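Local coordinates for protein dipicolinate synthase, B chain (PDB 3MCU) that probably catalyses, together with its partner subunit DpaA, the NADP-dependent oxidation of dihydrodipicolinate to dipicolinate during sporulation, at residues D[72-75]-D[76-79]; D[98-102]-D[103-107]; D[178-182]-D[183-187]. All coordinates share one frame; numbering follows the deposited sequence.

Interaction 1. Residues D[72-75]-D[76-79]; sequences SIVG and AEPL
Ile73 O is the meeting point of the two segments, taking backbone hydrogen bonds from both Ala76 N and Glu77 N on the same face of its carbonyl plane. Glu77 N approaches Ile73 O (3.2 Å) at a C=O...N angle of 155°. Ala76 N, 3.1 Å from Ile73 O, stands well above that plane instead. The side chain of Glu77 adds to the cover over this oxygen: with CG beside the backbone N and anti to the carbonyl carbon (chi1 -60°), its CG comes within 3.3 Å of Ile73 O. From there the chain runs out extended, and Glu77 OE2 lies 4.2 Å from Val74 CG2, so the carboxylate skirts a methyl group at the exposed edge of the turn. The shared acceptor lies where the weakly bonded turn of helix 73-76 gives way to the 3-10 segment 77-79, within the Flavoprotein family fold. The start of the helix is capped by Ser72, whose OG lies between the backbone N and the carbonyl carbon (chi1 69°), the position from which it accepts from Gly75 N at 3.0 Å. Pro78 changes the chemistry one residue on. Without an N-H to give, the ring brings Pro78 CD up to Val74 O at 3.3 Å, with Gly75 O a little farther away, and this methylene stands where a helix would ordinarily offer a donor. On the buried side, CB of Ala76 lies 3.5 Å from Ile73 O. Ile73 and Ala76 both pack on Met112 of helix 109-118, while Leu79 reaches Ala113 and Ala116 of the same helix.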
loop_
_atom_site.group_PDB
_atom_site.type_symbol
_atom_site.label_atom_id
_atom_site.label_comp_id
_atom_site.label_asym_id
_atom_site.label_seq_id
_atom_site.Cartn_x
_atom_site.Cartn_y
_atom_site.Cartn_z
ATOM N N SER D 72 13.600 11.182 25.224
ATOM C CA SER D 72 14.326 10.086 24.604
ATOM C C SER D 72 13.378 8.929 24.364
ATOM O O SER D 72 12.371 8.756 25.074
ATOM C CB SER D 72 15.500 9.630 25.475
ATOM O OG SER D 72 15.049 8.995 26.654
ATOM N N ILE D 73 13.699 8.146 23.349
ATOM C CA ILE D 73 12.934 6.957 23.027
ATOM C C ILE D 73 12.838 6.029 24.237
ATOM O O ILE D 73 11.791 5.449 24.499
ATOM C CB ILE D 73 13.558 6.236 21.807
ATOM C CG1 ILE D 73 13.552 7.182 20.597
ATOM C CG2 ILE D 73 12.824 4.950 21.501
ATOM C CD1 ILE D 73 14.330 6.680 19.387
ATOM N N VAL D 74 13.925 5.902 24.987
ATOM C CA VAL D 74 13.931 5.015 26.149
ATOM C C VAL D 74 13.073 5.581 27.287
ATOM O O VAL D 74 12.430 4.834 28.021
ATOM C CB VAL D 74 15.371 4.707 26.627
ATOM C CG1 VAL D 74 15.363 3.933 27.936
ATOM C CG2 VAL D 74 16.120 3.914 25.556
ATOM N N GLY D 75 13.053 6.903 27.414
ATOM C CA GLY D 75 12.207 7.557 28.397
ATOM C C GLY D 75 10.731 7.471 28.053
ATOM O O GLY D 75 9.873 7.792 28.872
ATOM N N ALA D 76 10.433 7.032 26.835
ATOM C CA ALA D 76 9.055 6.935 26.369
ATOM C C ALA D 76 8.502 5.524 26.522
ATOM O O ALA D 76 7.315 5.340 26.780
ATOM C CB ALA D 76 8.945 7.401 24.926
ATOM N N GLU D 77 9.363 4.527 26.401
ATOM C CA GLU D 77 8.929 3.133 26.529
ATOM C C GLU D 77 8.032 2.840 27.747
ATOM O O GLU D 77 7.057 2.098 27.622
ATOM C CB GLU D 77 10.128 2.179 26.474
ATOM C CG GLU D 77 10.919 2.290 25.167
ATOM C CD GLU D 77 12.048 1.274 25.041
ATOM O OE1 GLU D 77 12.053 0.271 25.788
ATOM O OE2 GLU D 77 12.935 1.475 24.183
ATOM N N PRO D 78 8.347 3.418 28.920
ATOM C CA PRO D 78 7.552 3.099 30.117
ATOM C C PRO D 78 6.113 3.594 30.018
ATOM O O PRO D 78 5.287 3.201 30.840
ATOM C CB PRO D 78 8.275 3.850 31.245
ATOM C CG PRO D 78 9.616 4.214 30.695
ATOM C CD PRO D 78 9.445 4.353 29.217
ATOM N N LEU D 79 5.829 4.454 29.038
ATOM C CA LEU D 79 4.474 4.923 28.784
ATOM C C LEU D 79 3.594 3.744 28.419
ATOM O O LEU D 79 2.371 3.860 28.396
ATOM C CB LEU D 79 4.466 5.934 27.631
ATOM C CG LEU D 79 4.470 7.436 27.909
ATOM C CD1 LEU D 79 5.051 7.764 29.274
ATOM C CD2 LEU D 79 5.172 8.232 26.793
#

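Interaction 2. Residues D[98-102]-D[103-107]; sequences MSKFA and NAMTD
A Schellman motif ends helix 95-102, with Lys100 and Phe101 receiving the amides of Met105 and Ala104. Met105 N reaches Lys100 O at 2.9 Å with a nearly straight N-H...O angle of 163°, and Ala104 N reaches Phe101 O, also at 2.9 Å, from above the carbonyl plane. Ala104 has the positive phi (67°) that turns the chain out of the helix. One residue earlier, Asn103 N still closes a helical bond to Ser99 O at 3.1 Å, with a weak second one to Lys100 O. The side chain of Lys100 lies against the turned-back chain. With CG anti to the carbonyl carbon (chi1 -77°), its aliphatic part is laid slantwise over Met105, a selenomethionine whose chain bends at chi3 to bring its terminal CE within 3.8 Å of Lys100 CE. Asp107 crosses the lysine at about a right angle, and its OD2 is 3.5 Å from Lys100 CE. The charged ends are farther apart: Lys100 NZ to Asp107 OD2 is 4.1 Å, beyond a salt bridge. NZ instead bridges to Asp107 of the third subunit; a phosphate ion, probably from the crystallisation liquor, lies about 5 Å from the lysine side chain. The neighbours also grip the helix end, since Asn103 O accepts from Ser99 of the second subunit while Ser99 OG bonds to Asn103 O of the third. Inward, Phe101 packs on Val124 and Leu126 of the central sheet. The two bonds back into the last turn and the positive phi are those of a classic Schellman C-cap, here set into a subunit interface.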
loop_
_atom_site.group_PDB
_atom_site.type_symbol
_atom_site.label_atom_id
_atom_site.label_comp_id
_atom_site.label_asym_id
_atom_site.label_seq_id
_atom_site.Cartn_x
_atom_site.Cartn_y
_atom_site.Cartn_z
HETATM N N MSE D 98 3.910 12.192 10.684
HETATM C CA MSE D 98 2.690 11.507 10.269
HETATM C C MSE D 98 2.993 10.292 9.378
HETATM O O MSE D 98 2.393 9.225 9.517
HETATM C CB MSE D 98 1.771 12.470 9.514
HETATM C CG MSE D 98 0.509 11.784 9.023
HETATM SE SE MSE D 98 -0.889 13.014 8.439
HETATM C CE MSE D 98 -0.126 13.504 6.704
ATOM N N SER D 99 3.910 10.475 8.443
ATOM C CA SER D 99 4.350 9.394 7.585
ATOM C C SER D 99 4.995 8.295 8.408
ATOM O O SER D 99 4.701 7.116 8.222
ATOM C CB SER D 99 5.348 9.914 6.549
ATOM O OG SER D 99 5.934 8.828 5.853
ATOM N N LYS D 100 5.876 8.678 9.322
ATOM C CA LYS D 100 6.535 7.696 10.176
ATOM C C LYS D 100 5.531 6.954 11.079
ATOM O O LYS D 100 5.568 5.721 11.186
ATOM C CB LYS D 100 7.658 8.353 10.986
ATOM C CG LYS D 100 8.944 8.611 10.176
ATOM C CD LYS D 100 9.908 9.561 10.900
ATOM C CE LYS D 100 11.285 9.542 10.238
ATOM N NZ LYS D 100 12.022 10.843 10.315
ATOM N N PHE D 101 4.631 7.702 11.715
ATOM C CA PHE D 101 3.556 7.109 12.509
ATOM C C PHE D 101 2.761 6.100 11.669
ATOM O O PHE D 101 2.589 4.951 12.082
ATOM C CB PHE D 101 2.629 8.201 13.073
ATOM C CG PHE D 101 1.659 7.702 14.117
ATOM C CD1 PHE D 101 2.033 6.725 15.017
ATOM C CD2 PHE D 101 0.389 8.228 14.206
ATOM C CE1 PHE D 101 1.157 6.267 15.968
ATOM C CE2 PHE D 101 -0.496 7.783 15.161
ATOM C CZ PHE D 101 -0.121 6.806 16.041
ATOM N N ALA D 102 2.286 6.514 10.494
ATOM C CA ALA D 102 1.467 5.625 9.647
ATOM C C ALA D 102 2.195 4.341 9.286
ATOM O O ALA D 102 1.570 3.305 9.083
ATOM C CB ALA D 102 1.037 6.318 8.381
ATOM N N ASN D 103 3.516 4.420 9.190
ATOM C CA ASN D 103 4.316 3.257 8.824
ATOM C C ASN D 103 4.863 2.494 10.032
ATOM O O ASN D 103 5.578 1.513 9.875
ATOM C CB ASN D 103 5.445 3.660 7.872
ATOM C CG ASN D 103 4.932 4.029 6.497
ATOM O OD1 ASN D 103 5.023 5.184 6.075
ATOM N ND2 ASN D 103 4.356 3.060 5.802
ATOM N N ALA D 104 4.503 2.945 11.232
ATOM C CA ALA D 104 4.903 2.278 12.472
ATOM C C ALA D 104 6.412 2.352 12.744
ATOM O O ALA D 104 6.994 1.424 13.281
ATOM C CB ALA D 104 4.422 0.824 12.491
HETATM N N MSE D 105 7.036 3.464 12.386
HETATM C CA MSE D 105 8.402 3.735 12.810
HETATM C C MSE D 105 8.366 4.399 14.167
HETATM O O MSE D 105 7.339 4.968 14.549
HETATM C CB MSE D 105 9.101 4.619 11.788
HETATM C CG MSE D 105 9.201 3.944 10.434
HETATM SE SE MSE D 105 10.057 4.967 9.009
HETATM C CE MSE D 105 11.539 5.751 10.000
ATOM N N THR D 106 9.460 4.318 14.917
ATOM C CA THR D 106 9.459 4.880 16.257
ATOM C C THR D 106 10.739 5.626 16.610
ATOM O O THR D 106 11.144 5.660 17.767
ATOM C CB THR D 106 9.194 3.797 17.314
ATOM O OG1 THR D 106 10.247 2.824 17.284
ATOM C CG2 THR D 106 7.861 3.111 17.044
ATOM N N ASP D 107 11.358 6.258 15.627
ATOM C CA ASP D 107 12.687 6.823 15.833
ATOM C C ASP D 107 12.674 8.217 16.484
ATOM O O ASP D 107 13.554 9.045 16.228
ATOM C CB ASP D 107 13.480 6.821 14.518
ATOM C CG ASP D 107 12.806 7.629 13.419
ATOM O OD1 ASP D 107 11.997 8.530 13.734
ATOM O OD2 ASP D 107 13.098 7.369 12.229
#

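Interaction 3. Residues D[178-182]-D[183-187]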
loop_
_atom_site.group_PDB
_atom_site.type_symbol
_atom_site.label_atom_id
_atom_site.label_comp_id
_atom_site.label_asym_id
_atom_site.label_seq_id
_atom_site.Cartn_x
_atom_site.Cartn_y
_atom_site.Cartn_z
ATOM N N VAL D 178 -10.038 15.493 22.035
ATOM C CA VAL D 178 -9.646 14.482 22.997
ATOM C C VAL D 178 -10.793 14.069 23.938
ATOM O O VAL D 178 -10.839 12.936 24.370
ATOM C CB VAL D 178 -8.300 14.765 23.731
ATOM C CG1 VAL D 178 -7.536 15.909 23.093
ATOM C CG2 VAL D 178 -8.495 14.915 25.239
ATOM N N LEU D 179 -11.737 14.971 24.198
ATOM C CA LEU D 179 -12.922 14.623 24.982
ATOM C C LEU D 179 -13.730 13.526 24.304
ATOM O O LEU D 179 -14.172 12.582 24.956
ATOM C CB LEU D 179 -13.807 15.845 25.221
ATOM C CG LEU D 179 -13.478 16.657 26.470
ATOM C CD1 LEU D 179 -14.201 18.022 26.478
ATOM C CD2 LEU D 179 -13.821 15.829 27.707
ATOM N N GLU D 180 -13.924 13.651 22.992
ATOM C CA GLU D 180 -14.611 12.601 22.235
ATOM C C GLU D 180 -13.775 11.319 22.165
ATOM O O GLU D 180 -14.317 10.212 22.225
ATOM C CB GLU D 180 -14.961 13.077 20.816
ATOM C CG GLU D 180 -16.031 14.172 20.732
ATOM C CD GLU D 180 -17.301 13.857 21.532
ATOM O OE1 GLU D 180 -17.936 12.807 21.273
ATOM O OE2 GLU D 180 -17.666 14.679 22.416
ATOM N N ALA D 181 -12.461 11.468 22.013
ATOM C CA ALA D 181 -11.593 10.304 21.842
ATOM C C ALA D 181 -11.570 9.444 23.097
ATOM O O ALA D 181 -11.506 8.236 22.997
ATOM C CB ALA D 181 -10.152 10.714 21.447
ATOM N N LEU D 182 -11.605 10.070 24.272
ATOM C CA LEU D 182 -11.661 9.312 25.530
ATOM C C LEU D 182 -12.909 8.433 25.628
ATOM O O LEU D 182 -12.921 7.447 26.364
ATOM C CB LEU D 182 -11.568 10.251 26.732
ATOM C CG LEU D 182 -10.218 10.970 26.819
ATOM C CD1 LEU D 182 -10.311 12.264 27.650
ATOM C CD2 LEU D 182 -9.148 9.987 27.345
ATOM N N GLN D 183 -13.950 8.792 24.884
ATOM C CA GLN D 183 -15.149 7.969 24.758
ATOM C C GLN D 183 -15.081 7.068 23.544
ATOM O O GLN D 183 -16.061 6.397 23.198
ATOM C CB GLN D 183 -16.374 8.859 24.605
ATOM C CG GLN D 183 -16.578 9.826 25.742
ATOM C CD GLN D 183 -17.775 10.713 25.506
ATOM O OE1 GLN D 183 -18.913 10.299 25.724
ATOM N NE2 GLN D 183 -17.531 11.938 25.046
ATOM N N GLY D 184 -13.937 7.080 22.869
ATOM C CA GLY D 184 -13.783 6.314 21.640
ATOM C C GLY D 184 -14.574 6.822 20.443
ATOM O O GLY D 184 -14.982 6.037 19.584
ATOM N N LYS D 185 -14.795 8.133 20.368
ATOM C CA LYS D 185 -15.531 8.688 19.243
ATOM C C LYS D 185 -14.703 9.731 18.510
ATOM O O LYS D 185 -13.914 10.461 19.124
ATOM C CB LYS D 185 -16.834 9.322 19.705
ATOM C CG LYS D 185 -17.451 8.680 20.933
ATOM C CD LYS D 185 -18.108 7.341 20.613
ATOM C CE LYS D 185 -19.599 7.546 20.396
ATOM N NZ LYS D 185 -20.067 8.704 21.230
ATOM N N GLN D 186 -14.899 9.809 17.197
ATOM C CA GLN D 186 -14.283 10.857 16.391
ATOM C C GLN D 186 -15.172 12.111 16.417
ATOM O O GLN D 186 -16.351 12.031 16.092
ATOM C CB GLN D 186 -14.048 10.334 14.957
ATOM C CG GLN D 186 -13.599 11.379 13.917
ATOM C CD GLN D 186 -12.283 12.042 14.281
ATOM O OE1 GLN D 186 -11.243 11.377 14.377
ATOM N NE2 GLN D 186 -12.314 13.366 14.490
ATOM N N LEU D 187 -14.619 13.254 16.823
ATOM C CA LEU D 187 -15.342 14.532 16.773
ATOM C C LEU D 187 -15.768 14.907 15.347
ATOM O O LEU D 187 -14.936 14.928 14.436
ATOM C CB LEU D 187 -14.489 15.660 17.351
ATOM C CG LEU D 187 -15.107 17.067 17.212
ATOM C CD1 LEU D 187 -16.417 17.185 17.992
ATOM C CD2 LEU D 187 -14.141 18.166 17.630
#
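Glu180 and Gln183 pass each other at a slant, their carboxylate and amide planes 60° apart. Glu180 OE2 is nearest to Gln183 NE2, at 3.8 Å, so the two groups are neighbours rather than partners. The amide nitrogen points elsewhere: Gln183, with CG beside its backbone N and the chain extended beyond it, carries NE2 to Leu179 O at 3.4 Å, a weak though nearly straight bond (166°). The glutamate bends at chi2 (-50°), which keeps it close to the segment that follows. Lys185 crosses it obliquely, laying CB 4.0 Å from Glu180 OE1, but the lysine bends at successive torsions and its tip leads away. On a different part of the glutamate chain, Leu187 meets it at about a right angle, with CB 4.0 Å from Glu180 CG. Glu180 CB, meanwhile, sits 3.3 Å from Lys185 O. These side chains flank a Schellman motif at the end of helix 174-181. Lys185 N bonds to Glu180 O at 2.8 Å and Gly184 N to Ala181 O at 2.7 Å, both from above the carbonyl plane, with Gly184 at positive phi and a type I turn running from Ala181 to Gly184. Beyond it, Gln186 NE2 bonds to Phe152 O and to Leu187 O, and Leu187 rests on Pro154, tying the exit to strand 150-156. The strong bonds between the two segments are therefore between backbone atoms; Glu180 OE1 and Lys185 NZ, 4.6 Å apart and not in contact, can at most attract over a distance, an effect probably weakened by solvent at this exposed surface.

Overall arrangement
Interactions 2 and 3 are both Schellman helix ends, but in different settings: interaction 2 is buried, with neighbouring subunits around it, whereas interaction 3 lies on the surface and meets only its own chain. Interaction 1, also at the surface, differs in kind, being a short capped turn passing into a 3-10 segment. Interactions 1 and 2 have centres about 16 Å apart, both pack on helix 109-118, and meet where Ile73 CD1 comes within 3.7 Å of Asp107 C. Interaction 3 stands apart, its centre about 25 and 22 Å from those of interactions 1 and 2. Lys100 of interaction 2 pairs with Asp107 of the third subunit; in interaction 3 the charged groups stay separated.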